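Putative oxidoreductase (Yersinia pestis, PDB 3KUX) probably catalyses the NAD(P)-dependent oxidation or reduction of a substrate not yet identified, coupling a Rossmann nucleotide-binding fold to a C-terminal alpha/beta domain. Local coordinates at residues A[156-161]-A[231-236]; A[237-242]-A[251-256]; A[160-165]-A[204-209]. All blocks are in the same frame, centred on the assembly; numbering follows the deposited sequence.

Contact 1 (A[156-161]-A[231-236]); sequences DRYRPE and TVLAAA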
ATOM      1  N   ASP A 156       8.572 -10.617   7.750  1.00  5.60           N
ATOM      2  CA  ASP A 156       9.911 -11.050   8.124  1.00  4.06           C
ATOM      3  C   ASP A 156      10.630 -11.624   6.916  1.00  3.58           C
ATOM      4  O   ASP A 156      10.068 -12.429   6.183  1.00  3.52           O
ATOM      5  CB  ASP A 156       9.839 -12.084   9.246  1.00  2.00           C
ATOM      6  CG  ASP A 156       9.136 -11.551  10.470  1.00  5.16           C
ATOM      7  OD1 ASP A 156       9.083 -10.310  10.627  1.00 13.25           O
ATOM      8  OD2 ASP A 156       8.630 -12.358  11.275  1.00  3.02           O
ATOM      9  N   ARG A 157      11.870 -11.197   6.708  1.00  3.89           N
ATOM     10  CA  ARG A 157      12.642 -11.645   5.560  1.00  4.66           C
ATOM     11  C   ARG A 157      14.033 -12.076   5.965  1.00  6.52           C
ATOM     12  O   ARG A 157      14.516 -11.742   7.048  1.00  7.11           O
ATOM     13  CB  ARG A 157      12.787 -10.524   4.543  1.00  3.82           C
ATOM     14  CG  ARG A 157      11.499  -9.970   4.019  1.00  3.08           C
ATOM     15  CD  ARG A 157      11.746  -8.558   3.570  1.00 10.22           C
ATOM     16  NE  ARG A 157      10.735  -8.087   2.638  1.00 16.37           N
ATOM     17  CZ  ARG A 157      10.675  -6.838   2.197  1.00 20.12           C
ATOM     18  NH1 ARG A 157      11.569  -5.950   2.621  1.00 20.97           N
ATOM     19  NH2 ARG A 157       9.722  -6.474   1.345  1.00 14.33           N
ATOM     20  N   TYR A 158      14.689 -12.803   5.072  1.00  8.57           N
ATOM     21  CA  TYR A 158      16.084 -13.137   5.264  1.00  8.90           C
ATOM     22  C   TYR A 158      16.929 -12.574   4.141  1.00  9.31           C
ATOM     23  O   TYR A 158      17.084 -13.206   3.097  1.00  8.33           O
ATOM     24  CB  TYR A 158      16.280 -14.651   5.347  1.00  8.61           C
ATOM     25  CG  TYR A 158      17.687 -15.035   5.743  1.00 10.96           C
ATOM     26  CD1 TYR A 158      18.157 -14.785   7.029  1.00  9.09           C
ATOM     27  CD2 TYR A 158      18.547 -15.636   4.835  1.00 10.30           C
ATOM     28  CE1 TYR A 158      19.440 -15.125   7.398  1.00 10.23           C
ATOM     29  CE2 TYR A 158      19.836 -15.981   5.198  1.00 11.36           C
ATOM     30  CZ  TYR A 158      20.277 -15.722   6.481  1.00 12.16           C
ATOM     31  OH  TYR A 158      21.559 -16.060   6.851  1.00 15.11           O
ATOM     32  N   ARG A 159      17.464 -11.379   4.353  1.00 11.95           N
ATOM     33  CA  ARG A 159      18.526 -10.867   3.496  1.00 17.09           C
ATOM     34  C   ARG A 159      19.675 -10.328   4.336  1.00 19.21           C
ATOM     35  O   ARG A 159      19.699  -9.149   4.682  1.00 18.30           O
ATOM     36  CB  ARG A 159      18.010  -9.813   2.512  1.00 16.48           C
ATOM     37  CG  ARG A 159      17.179  -8.711   3.125  1.00 21.93           C
ATOM     38  CD  ARG A 159      16.156  -8.229   2.119  1.00 28.48           C
ATOM     39  NE  ARG A 159      15.293  -9.332   1.707  1.00 36.90           N
ATOM     40  CZ  ARG A 159      14.625  -9.376   0.561  1.00 40.81           C
ATOM     41  NH1 ARG A 159      14.720  -8.372  -0.302  1.00 41.23           N
ATOM     42  NH2 ARG A 159      13.864 -10.427   0.275  1.00 39.47           N
ATOM     43  N   PRO A 160      20.633 -11.207   4.671  1.00 23.06           N
ATOM     44  CA  PRO A 160      21.785 -10.872   5.497  1.00 27.09           C
ATOM     45  C   PRO A 160      22.783 -10.010   4.733  1.00 32.16           C
ATOM     46  O   PRO A 160      23.583  -9.299   5.345  1.00 32.41           O
ATOM     47  CB  PRO A 160      22.396 -12.238   5.794  1.00 25.39           C
ATOM     48  CG  PRO A 160      22.072 -13.039   4.596  1.00 25.08           C
ATOM     49  CD  PRO A 160      20.697 -12.592   4.176  1.00 22.90           C
ATOM     50  N   GLU A 161      22.727 -10.077   3.406  1.00 38.16           N
ATOM     51  CA  GLU A 161      23.626  -9.309   2.556  1.00 44.43           C
ATOM     52  C   GLU A 161      23.128  -7.877   2.381  1.00 47.71           C
ATOM     53  O   GLU A 161      21.995  -7.647   1.956  1.00 47.59           O
ATOM     54  CB  GLU A 161      23.798  -9.990   1.192  1.00 45.48           C
ATOM     55  CG  GLU A 161      22.582  -9.888   0.266  1.00 52.04           C
ATOM     56  CD  GLU A 161      21.458 -10.846   0.639  1.00 56.47           C
ATOM     57  OE1 GLU A 161      21.719 -12.063   0.762  1.00 57.19           O
ATOM     58  OE2 GLU A 161      20.307 -10.380   0.795  1.00 55.60           O
ATOM     59  N   THR A 231      11.528  -7.607   9.830  1.00  7.35           N
ATOM     60  CA  THR A 231      12.948  -7.863  10.055  1.00  7.11           C
ATOM     61  C   THR A 231      13.611  -8.396   8.784  1.00  7.10           C
ATOM     62  O   THR A 231      12.941  -8.975   7.932  1.00  8.03           O
ATOM     63  CB  THR A 231      13.146  -8.883  11.190  1.00  7.18           C
ATOM     64  OG1 THR A 231      14.544  -9.063  11.443  1.00 12.76           O
ATOM     65  CG2 THR A 231      12.532 -10.223  10.812  1.00  5.57           C
ATOM     66  N   VAL A 232      14.924  -8.202   8.663  1.00  7.14           N
ATOM     67  CA  VAL A 232      15.687  -8.724   7.525  1.00  5.58           C
ATOM     68  C   VAL A 232      16.549  -9.918   7.918  1.00  8.17           C
ATOM     69  O   VAL A 232      17.298 -10.448   7.099  1.00 10.85           O
ATOM     70  CB  VAL A 232      16.604  -7.653   6.893  1.00  4.83           C
ATOM     71  CG1 VAL A 232      15.780  -6.514   6.318  1.00  2.14           C
ATOM     72  CG2 VAL A 232      17.623  -7.138   7.913  1.00  3.33           C
ATOM     73  N   LEU A 233      16.454 -10.331   9.177  1.00  9.18           N
ATOM     74  CA  LEU A 233      17.187 -11.499   9.649  1.00  8.81           C
ATOM     75  C   LEU A 233      16.240 -12.551  10.211  1.00 10.13           C
ATOM     76  O   LEU A 233      16.190 -12.778  11.420  1.00 11.03           O
ATOM     77  CB  LEU A 233      18.206 -11.102  10.706  1.00 10.17           C
ATOM     78  CG  LEU A 233      19.460 -10.405  10.194  1.00 10.85           C
ATOM     79  CD1 LEU A 233      20.395 -10.133  11.356  1.00  9.86           C
ATOM     80  CD2 LEU A 233      20.138 -11.270   9.146  1.00 14.76           C
ATOM     81  N   ALA A 234      15.481 -13.179   9.320  1.00  9.27           N
ATOM     82  CA  ALA A 234      14.588 -14.260   9.692  1.00  9.08           C
ATOM     83  C   ALA A 234      14.705 -15.390   8.670  1.00 10.50           C
ATOM     84  O   ALA A 234      13.919 -15.470   7.728  1.00 13.03           O
ATOM     85  CB  ALA A 234      13.166 -13.760   9.776  1.00  8.26           C
ATOM     86  N   ALA A 235      15.699 -16.252   8.854  1.00 10.83           N
ATOM     87  CA  ALA A 235      15.927 -17.371   7.950  1.00 11.64           C
ATOM     88  C   ALA A 235      14.677 -18.234   7.812  1.00 12.09           C
ATOM     89  O   ALA A 235      14.297 -18.630   6.706  1.00 11.22           O
ATOM     90  CB  ALA A 235      17.102 -18.208   8.436  1.00 11.55           C
ATOM     91  N   ALA A 236      14.039 -18.523   8.941  1.00 12.98           N
ATOM     92  CA  ALA A 236      12.831 -19.343   8.942  1.00 13.38           C
ATOM     93  C   ALA A 236      11.587 -18.511   8.645  1.00 12.73           C
ATOM     94  O   ALA A 236      11.410 -17.411   9.169  1.00 14.11           O
ATOM     95  CB  ALA A 236      12.683 -20.078  10.268  1.00 11.76           C
TER
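The ring of Y158 has a carbon over each face: A235 CB lies over one, 4.1 Å from the ring centroid and 21° off the normal, a CH-pi contact, while CD of P160 from the tyrosine's own segment covers the opposite face. Both carbons lie toward the rim. With CG anti to the backbone N (chi1 -172°), the ring leaves the chain beside its carbonyl carbon. CD2 of L233 packs against the proline, with P160 CA 4.0 Å away.

The backbones are also pinned together. R157 N donates to T231 O at 2.8 Å, and R159 N to V232 O at 2.9 Å with an N-H...O angle of 145°. Y158 CA also points its hydrogen at V232 O. A234 N appears to donate to R157 O, but the position of that oxygen is less certain. Within 231-236, T231 OG1 accepts from L233 N at 3.2 Å, an ST turn that helps bend the chain just past its strand.

At the start of the contact, the CG2 methyl of T231 lies 3.6 Å from D156 CB, which also meets A234 CB at 3.8 Å. The carboxylate of D156 finds its polar partners in T238 and H154. Further along, R159 CG and V232 CB meet at 4.0 Å, the two side chains crossing at about a right angle.

This is where strands 148-156 and 224-231, parallel neighbours in the large mixed sheet, give way to loops that stay paired beyond the strand ends, in the C-terminal alpha/beta domain characteristic of Gfo/Idh/MocA-type oxidoreductases.

Contact 2 (A[237-242]-A[251-256]); sequences ETARYI and IKFGVD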
ATOM      1  N   GLU A 237      10.727 -19.045   7.791  1.00 12.40           N
ATOM      2  CA  GLU A 237       9.482 -18.384   7.447  1.00 12.62           C
ATOM      3  C   GLU A 237       8.594 -18.287   8.690  1.00 10.99           C
ATOM      4  O   GLU A 237       8.404 -19.276   9.398  1.00 12.46           O
ATOM      5  CB  GLU A 237       8.785 -19.178   6.340  1.00 12.34           C
ATOM      6  CG  GLU A 237       7.625 -18.468   5.676  1.00 26.20           C
ATOM      7  CD  GLU A 237       7.485 -18.834   4.204  1.00 34.58           C
ATOM      8  OE1 GLU A 237       7.973 -19.917   3.807  1.00 29.53           O
ATOM      9  OE2 GLU A 237       6.891 -18.028   3.448  1.00 31.69           O
ATOM     10  N   THR A 238       8.069 -17.097   8.964  1.00  8.89           N
ATOM     11  CA  THR A 238       7.120 -16.916  10.058  1.00  8.56           C
ATOM     12  C   THR A 238       5.765 -16.487   9.527  1.00  8.00           C
ATOM     13  O   THR A 238       5.652 -16.072   8.376  1.00  9.67           O
ATOM     14  CB  THR A 238       7.580 -15.845  11.036  1.00  7.94           C
ATOM     15  OG1 THR A 238       7.697 -14.599  10.341  1.00 10.39           O
ATOM     16  CG2 THR A 238       8.915 -16.219  11.642  1.00  7.34           C
ATOM     17  N   ALA A 239       4.744 -16.570  10.377  1.00  7.90           N
ATOM     18  CA  ALA A 239       3.361 -16.299   9.965  1.00  6.31           C
ATOM     19  C   ALA A 239       3.203 -14.891   9.428  1.00  5.82           C
ATOM     20  O   ALA A 239       3.835 -13.964   9.926  1.00  7.40           O
ATOM     21  CB  ALA A 239       2.410 -16.516  11.123  1.00  5.59           C
ATOM     22  N   ARG A 240       2.362 -14.735   8.411  1.00  4.92           N
ATOM     23  CA  ARG A 240       2.014 -13.414   7.906  1.00  4.56           C
ATOM     24  C   ARG A 240       1.032 -12.779   8.887  1.00  4.97           C
ATOM     25  O   ARG A 240       1.272 -11.680   9.398  1.00  6.66           O
ATOM     26  CB  ARG A 240       1.408 -13.512   6.502  1.00  4.90           C
ATOM     27  CG  ARG A 240       0.759 -12.227   5.980  1.00  5.56           C
ATOM     28  CD  ARG A 240       1.787 -11.188   5.524  1.00  2.60           C
ATOM     29  NE  ARG A 240       1.149  -9.897   5.269  1.00  2.00           N
ATOM     30  CZ  ARG A 240       1.061  -8.909   6.159  1.00  2.00           C
ATOM     31  NH1 ARG A 240       1.584  -9.042   7.369  1.00  2.00           N
ATOM     32  NH2 ARG A 240       0.445  -7.782   5.837  1.00  6.73           N
ATOM     33  N   TYR A 241      -0.059 -13.491   9.160  1.00  2.55           N
ATOM     34  CA  TYR A 241      -1.051 -13.057  10.135  1.00  2.00           C
ATOM     35  C   TYR A 241      -1.249 -14.097  11.229  1.00  3.02           C
ATOM     36  O   TYR A 241      -1.262 -15.303  10.966  1.00  3.19           O
ATOM     37  CB  TYR A 241      -2.416 -12.843   9.480  1.00  3.05           C
ATOM     38  CG  TYR A 241      -2.530 -11.697   8.502  1.00  4.80           C
ATOM     39  CD1 TYR A 241      -1.881 -10.489   8.723  1.00  5.47           C
ATOM     40  CD2 TYR A 241      -3.335 -11.812   7.375  1.00  5.32           C
ATOM     41  CE1 TYR A 241      -2.003  -9.442   7.828  1.00  6.79           C
ATOM     42  CE2 TYR A 241      -3.469 -10.771   6.478  1.00  6.25           C
ATOM     43  CZ  TYR A 241      -2.803  -9.591   6.708  1.00  7.05           C
ATOM     44  OH  TYR A 241      -2.936  -8.560   5.814  1.00  2.00           O
ATOM     45  N   ILE A 242      -1.436 -13.616  12.452  1.00  3.66           N
ATOM     46  CA  ILE A 242      -1.892 -14.433  13.568  1.00  2.68           C
ATOM     47  C   ILE A 242      -3.030 -13.673  14.236  1.00  4.50           C
ATOM     48  O   ILE A 242      -2.832 -12.561  14.726  1.00  8.01           O
ATOM     49  CB  ILE A 242      -0.770 -14.665  14.592  1.00  2.76           C
ATOM     50  CG1 ILE A 242       0.318 -15.559  13.994  1.00  2.00           C
ATOM     51  CG2 ILE A 242      -1.330 -15.277  15.871  1.00  2.00           C
ATOM     52  CD1 ILE A 242       1.577 -15.613  14.815  1.00  2.00           C
ATOM     53  N   ILE A 251      -4.325 -18.406  11.472  1.00  3.47           N
ATOM     54  CA  ILE A 251      -2.912 -18.224  11.169  1.00  3.32           C
ATOM     55  C   ILE A 251      -2.689 -18.402   9.668  1.00  4.15           C
ATOM     56  O   ILE A 251      -3.087 -19.420   9.094  1.00  2.37           O
ATOM     57  CB  ILE A 251      -2.000 -19.222  11.942  1.00  3.70           C
ATOM     58  CG1 ILE A 251      -2.045 -18.965  13.449  1.00  7.26           C
ATOM     59  CG2 ILE A 251      -0.562 -19.102  11.479  1.00  2.00           C
ATOM     60  CD1 ILE A 251      -3.124 -19.728  14.168  1.00 16.15           C
ATOM     61  N   LYS A 252      -2.059 -17.416   9.033  1.00  3.07           N
ATOM     62  CA  LYS A 252      -1.726 -17.535   7.615  1.00  3.48           C
ATOM     63  C   LYS A 252      -0.247 -17.308   7.313  1.00  2.66           C
ATOM     64  O   LYS A 252       0.371 -16.387   7.856  1.00  2.00           O
ATOM     65  CB  LYS A 252      -2.570 -16.589   6.749  1.00  3.01           C
ATOM     66  CG  LYS A 252      -2.041 -16.503   5.317  1.00  4.25           C
ATOM     67  CD  LYS A 252      -3.149 -16.387   4.286  1.00 12.43           C
ATOM     68  CE  LYS A 252      -2.739 -17.027   2.960  1.00  8.33           C
ATOM     69  NZ  LYS A 252      -1.394 -16.571   2.497  1.00  4.67           N
ATOM     70  N   PHE A 253       0.294 -18.139   6.420  1.00  2.00           N
ATOM     71  CA  PHE A 253       1.681 -18.023   5.963  1.00  2.00           C
ATOM     72  C   PHE A 253       1.807 -17.548   4.512  1.00  2.48           C
ATOM     73  O   PHE A 253       0.858 -17.621   3.735  1.00  5.16           O
ATOM     74  CB  PHE A 253       2.395 -19.357   6.114  1.00  2.00           C
ATOM     75  CG  PHE A 253       2.870 -19.632   7.500  1.00  3.09           C
ATOM     76  CD1 PHE A 253       4.207 -19.445   7.839  1.00  8.24           C
ATOM     77  CD2 PHE A 253       1.989 -20.084   8.473  1.00  4.48           C
ATOM     78  CE1 PHE A 253       4.662 -19.704   9.132  1.00  2.00           C
ATOM     79  CE2 PHE A 253       2.432 -20.346   9.763  1.00  5.79           C
ATOM     80  CZ  PHE A 253       3.774 -20.156  10.094  1.00  4.33           C
ATOM     81  N   GLY A 254       2.996 -17.070   4.157  1.00  3.02           N
ATOM     82  CA  GLY A 254       3.262 -16.557   2.818  1.00  4.38           C
ATOM     83  C   GLY A 254       2.974 -15.075   2.681  1.00  6.50           C
ATOM     84  O   GLY A 254       2.409 -14.455   3.585  1.00  8.59           O
ATOM     85  N   VAL A 255       3.379 -14.502   1.551  1.00  7.86           N
ATOM     86  CA  VAL A 255       2.986 -13.137   1.189  1.00  8.21           C
ATOM     87  C   VAL A 255       2.087 -13.168  -0.043  1.00  8.02           C
ATOM     88  O   VAL A 255       1.962 -14.203  -0.697  1.00  7.17           O
ATOM     89  CB  VAL A 255       4.206 -12.236   0.892  1.00  7.99           C
ATOM     90  CG1 VAL A 255       5.078 -12.126   2.113  1.00  8.95           C
ATOM     91  CG2 VAL A 255       4.997 -12.766  -0.302  1.00  2.00           C
ATOM     92  N   ASP A 256       1.463 -12.040  -0.360  1.00  8.91           N
ATOM     93  CA  ASP A 256       0.641 -11.960  -1.566  1.00 11.94           C
ATOM     94  C   ASP A 256       1.512 -12.168  -2.805  1.00 12.24           C
ATOM     95  O   ASP A 256       2.627 -11.650  -2.873  1.00 15.94           O
ATOM     96  CB  ASP A 256      -0.103 -10.624  -1.632  1.00 11.50           C
ATOM     97  CG  ASP A 256      -0.843 -10.436  -2.937  1.00 14.26           C
ATOM     98  OD1 ASP A 256      -2.092 -10.473  -2.920  1.00 10.06           O
ATOM     99  OD2 ASP A 256      -0.171 -10.266  -3.979  1.00 16.65           O
TER
HETATM  100  O   HOH W   1       4.794 -15.445   5.793  1.00 21.06           O
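The carbonyl oxygen of K252 is gripped twice, by R240 N at 2.6 Å, with the donor in the carbonyl plane, and by Y241 N at 3.2 Å. Two consecutive residues thus face one across the hairpin, a classic beta bulge. K252 N returns a bond to Y241 O at 3.0 Å, after which regular antiparallel pairing takes over with I242 opposite I251. Where the segments part, a water bridges them, donating to T238 O at 2.8 Å and accepting from G254 N at 2.9 Å.

Outward from this polar core, the F253 ring packs against the chain before the bulge. A239 CA stands over its centre, 3.8 Å from the centroid and 12° off the normal, in a CH-pi contact, while E237 O approaches the ring edge in its plane. A239 CB also meets I251 CG2 at 4.0 Å. I242 and I251 run side by side, their CG1 atoms 4.2 Å apart.

E237 forms a salt bridge with R278, and K252 NZ bonds to F253 O of its own segment and forms a salt bridge with D276. R240 reaches strand 148-156, hydrogen-bonding S153 and making a cation-pi contact with F155. The bulged end of the hairpin thus lies beside strand 148-156 in the sheet, with helix 176-192 packing on R240 and helix 131-142 on Y241.

Contact 3 (A[160-165]-A[204-209]); sequences PEIRQR and MLRPGS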
ATOM      1  N   PRO A 160      20.633 -11.207   4.671  1.00 23.06           N
ATOM      2  CA  PRO A 160      21.785 -10.872   5.497  1.00 27.09           C
ATOM      3  C   PRO A 160      22.783 -10.010   4.733  1.00 32.16           C
ATOM      4  O   PRO A 160      23.583  -9.299   5.345  1.00 32.41           O
ATOM      5  CB  PRO A 160      22.396 -12.238   5.794  1.00 25.39           C
ATOM      6  CG  PRO A 160      22.072 -13.039   4.596  1.00 25.08           C
ATOM      7  CD  PRO A 160      20.697 -12.592   4.176  1.00 22.90           C
ATOM      8  N   GLU A 161      22.727 -10.077   3.406  1.00 38.16           N
ATOM      9  CA  GLU A 161      23.626  -9.309   2.556  1.00 44.43           C
ATOM     10  C   GLU A 161      23.128  -7.877   2.381  1.00 47.71           C
ATOM     11  O   GLU A 161      21.995  -7.647   1.956  1.00 47.59           O
ATOM     12  CB  GLU A 161      23.798  -9.990   1.192  1.00 45.48           C
ATOM     13  CG  GLU A 161      22.582  -9.888   0.266  1.00 52.04           C
ATOM     14  CD  GLU A 161      21.458 -10.846   0.639  1.00 56.47           C
ATOM     15  OE1 GLU A 161      21.719 -12.063   0.762  1.00 57.19           O
ATOM     16  OE2 GLU A 161      20.307 -10.380   0.795  1.00 55.60           O
ATOM     17  N   ILE A 162      23.982  -6.902   2.675  1.00 53.47           N
ATOM     18  CA  ILE A 162      23.616  -5.493   2.619  1.00 59.20           C
ATOM     19  C   ILE A 162      23.718  -4.876   1.251  1.00 62.92           C
ATOM     20  O   ILE A 162      24.687  -4.175   0.961  1.00 63.56           O
ATOM     21  CB  ILE A 162      24.541  -4.666   3.522  1.00 59.29           C
ATOM     22  CG1 ILE A 162      24.947  -5.465   4.762  1.00 60.80           C
ATOM     23  CG2 ILE A 162      23.893  -3.360   3.886  1.00 58.86           C
ATOM     24  CD1 ILE A 162      26.277  -5.032   5.353  1.00 62.46           C
ATOM     25  N   ARG A 163      22.953  -5.318   0.310  1.00 67.56           N
ATOM     26  CA  ARG A 163      22.861  -4.661  -0.985  1.00 71.84           C
ATOM     27  C   ARG A 163      21.499  -4.392  -1.614  1.00 75.20           C
ATOM     28  O   ARG A 163      21.405  -4.126  -2.815  1.00 75.64           O
ATOM     29  CB  ARG A 163      23.737  -5.557  -1.831  1.00 71.62           C
ATOM     30  CG  ARG A 163      23.268  -6.991  -1.909  1.00 70.38           C
ATOM     31  CD  ARG A 163      24.194  -7.775  -2.813  1.00 69.29           C
ATOM     32  NE  ARG A 163      24.502  -7.027  -4.029  1.00 68.10           N
ATOM     33  CZ  ARG A 163      25.432  -7.373  -4.910  1.00 65.04           C
ATOM     34  NH1 ARG A 163      25.633  -6.622  -5.979  1.00 63.13           N
ATOM     35  NH2 ARG A 163      26.164  -8.462  -4.723  1.00 65.11           N
ATOM     36  N   GLN A 164      20.434  -4.531  -0.837  1.00 79.44           N
ATOM     37  CA  GLN A 164      19.068  -4.490  -1.351  1.00 83.51           C
ATOM     38  C   GLN A 164      18.557  -3.087  -1.692  1.00 85.80           C
ATOM     39  O   GLN A 164      18.477  -2.708  -2.862  1.00 85.88           O
ATOM     40  CB  GLN A 164      18.119  -5.156  -0.346  1.00 83.73           C
ATOM     41  CG  GLN A 164      18.405  -6.630  -0.081  1.00 85.29           C
ATOM     42  CD  GLN A 164      18.049  -7.525  -1.258  1.00 86.80           C
ATOM     43  OE1 GLN A 164      17.744  -7.047  -2.352  1.00 86.62           O
ATOM     44  NE2 GLN A 164      18.088  -8.835  -1.037  1.00 86.86           N
ATOM     45  N   ARG A 165      18.220  -2.326  -0.654  1.00 88.63           N
ATOM     46  CA  ARG A 165      17.497  -1.062  -0.805  1.00 90.65           C
ATOM     47  C   ARG A 165      18.375   0.194  -0.724  1.00 91.94           C
ATOM     48  O   ARG A 165      18.614   0.730   0.359  1.00 92.11           O
ATOM     49  CB  ARG A 165      16.362  -0.995   0.229  1.00 90.54           C
ATOM     50  CG  ARG A 165      15.891   0.407   0.589  1.00 90.65           C
ATOM     51  CD  ARG A 165      15.009   1.014  -0.488  1.00 89.58           C
ATOM     52  NE  ARG A 165      14.636   2.387  -0.155  1.00 88.84           N
ATOM     53  CZ  ARG A 165      13.975   3.204  -0.970  1.00 87.48           C
ATOM     54  NH1 ARG A 165      13.607   2.790  -2.174  1.00 87.32           N
ATOM     55  NH2 ARG A 165      13.683   4.436  -0.578  1.00 85.93           N
HETATM   56  N   MSE A 204      18.472  -1.970  14.452  1.00 13.13           N
HETATM   57  CA  MSE A 204      19.415  -2.367  13.420  1.00 14.42           C
HETATM   58  C   MSE A 204      20.148  -3.610  13.896  1.00 13.74           C
HETATM   59  O   MSE A 204      21.127  -3.526  14.638  1.00 12.27           O
HETATM   60  CB  MSE A 204      20.398  -1.246  13.117  1.00 16.21           C
HETATM   61  CG  MSE A 204      19.812  -0.181  12.219  1.00 28.68           C
HETATM   62 SE   MSE A 204      21.150   1.105  11.645  1.00 54.70          SE
HETATM   63  CE  MSE A 204      22.673  -0.106  11.472  1.00 44.96           C
ATOM     64  N   LEU A 205      19.649  -4.765  13.469  1.00 13.78           N
ATOM     65  CA  LEU A 205      20.137  -6.046  13.957  1.00 12.66           C
ATOM     66  C   LEU A 205      21.139  -6.678  13.008  1.00 12.93           C
ATOM     67  O   LEU A 205      21.921  -7.542  13.412  1.00 13.73           O
ATOM     68  CB  LEU A 205      18.967  -7.000  14.190  1.00 11.38           C
ATOM     69  CG  LEU A 205      18.280  -6.915  15.552  1.00  8.74           C
ATOM     70  CD1 LEU A 205      18.456  -5.541  16.170  1.00  2.00           C
ATOM     71  CD2 LEU A 205      16.806  -7.298  15.428  1.00  4.73           C
ATOM     72  N   ARG A 206      21.115  -6.249  11.749  1.00 12.54           N
ATOM     73  CA  ARG A 206      22.051  -6.761  10.755  1.00 13.42           C
ATOM     74  C   ARG A 206      23.352  -5.968  10.728  1.00 15.89           C
ATOM     75  O   ARG A 206      23.338  -4.764  10.474  1.00 16.83           O
ATOM     76  CB  ARG A 206      21.418  -6.746   9.369  1.00 10.64           C
ATOM     77  CG  ARG A 206      22.358  -7.205   8.274  1.00 11.94           C
ATOM     78  CD  ARG A 206      21.696  -7.114   6.925  1.00  9.77           C
ATOM     79  NE  ARG A 206      21.098  -5.798   6.740  1.00 15.51           N
ATOM     80  CZ  ARG A 206      20.264  -5.486   5.755  1.00 15.95           C
ATOM     81  NH1 ARG A 206      19.925  -6.397   4.855  1.00 17.12           N
ATOM     82  NH2 ARG A 206      19.765  -4.262   5.675  1.00 16.93           N
ATOM     83  N   PRO A 207      24.485  -6.640  10.993  1.00 19.05           N
ATOM     84  CA  PRO A 207      25.790  -5.988  10.856  1.00 20.66           C
ATOM     85  C   PRO A 207      25.950  -5.462   9.438  1.00 22.27           C
ATOM     86  O   PRO A 207      25.784  -6.219   8.480  1.00 23.24           O
ATOM     87  CB  PRO A 207      26.784  -7.126  11.106  1.00 19.26           C
ATOM     88  CG  PRO A 207      26.028  -8.114  11.932  1.00 20.74           C
ATOM     89  CD  PRO A 207      24.608  -8.038  11.443  1.00 19.12           C
ATOM     90  N   GLY A 208      26.246  -4.174   9.302  1.00 23.48           N
ATOM     91  CA  GLY A 208      26.402  -3.575   7.982  1.00 24.33           C
ATOM     92  C   GLY A 208      25.192  -2.786   7.518  1.00 26.62           C
ATOM     93  O   GLY A 208      25.269  -2.046   6.536  1.00 27.79           O
ATOM     94  N   SER A 209      24.066  -2.943   8.213  1.00 27.03           N
ATOM     95  CA  SER A 209      22.874  -2.152   7.911  1.00 26.30           C
ATOM     96  C   SER A 209      23.184  -0.665   8.055  1.00 26.71           C
ATOM     97  O   SER A 209      23.954  -0.264   8.933  1.00 26.34           O
ATOM     98  CB  SER A 209      21.712  -2.533   8.830  1.00 26.25           C
ATOM     99  OG  SER A 209      21.083  -3.730   8.404  1.00 26.56           O
TER
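R206 to S209 form a type II beta turn, closed by S209 N donating to R206 O at 3.0 Å, and against it stands an inverse gamma turn centred on I162. G208 takes the third place of the beta turn with a positive phi of 101°, backbone angles at which a side chain would be jammed against the carbonyl O of P207.

R206 and I162 carry the contact. The CG of R206 is anti to the backbone N and the chain runs on extended to CD, which packs against P160 O at 3.3 Å. The bend comes at chi3 (50°), which turns NE back over the beta turn. There NE donates to S209 OG at 2.7 Å, the oxygen only 8° out of the guanidinium plane, and NH2 adds a weak bond to the same hydroxyl. NH1 turns to the other loop, where it hydrogen-bonds R159 O; E161 O is further off, at 3.8 Å. S209 OG and R159 O together hold the guanidinium's orientation, while I162 CA lies over one of its faces. The carboxylate of E161, its OE2 5.7 Å from R206 NH1, may add a modest electrostatic attraction.

I162 lays its side chain on the backbone of G208, with CG2 3.3 Å from G208 O and CG1 3.9 Å from G208 C. The end of the isoleucine also points to the glycine, though the placement of CD1 there is doubtful.

Both segments are surface loops: 160-165 lies between strand 148-156 and helix 176-192, while the loop 204-209 connects strands 197-203 and 214-221. D213, just before strand 214-221, ties the second loop down through R206 N and S209 OG, and R206 also packs on V232 and L233 of the loop after strand 224-231.

In the fold
The three contacts lie at strand ends of the C-terminal domain's mixed sheet, contacts 1 and 3 in loops and contact 2 at the bulged end of a hairpin. Contact 1 is in the middle. Its centre lies 9 Å from that of contact 3, with which it shares P160 and E161, and R206 NH1 of contact 3 reaches R159 O of contact 1 at 2.8 Å. Contact 2 is 14 Å from contact 1 between centres, and D156 OD2 probably hydrogen-bonds T238 OG1 of contact 2 at 2.6 Å. Contacts 2 and 3 do not touch; their nearest atoms are about 12 Å apart. The centres lie 17 to 23 Å from that of the chain, in a different domain from the Rossmann fold.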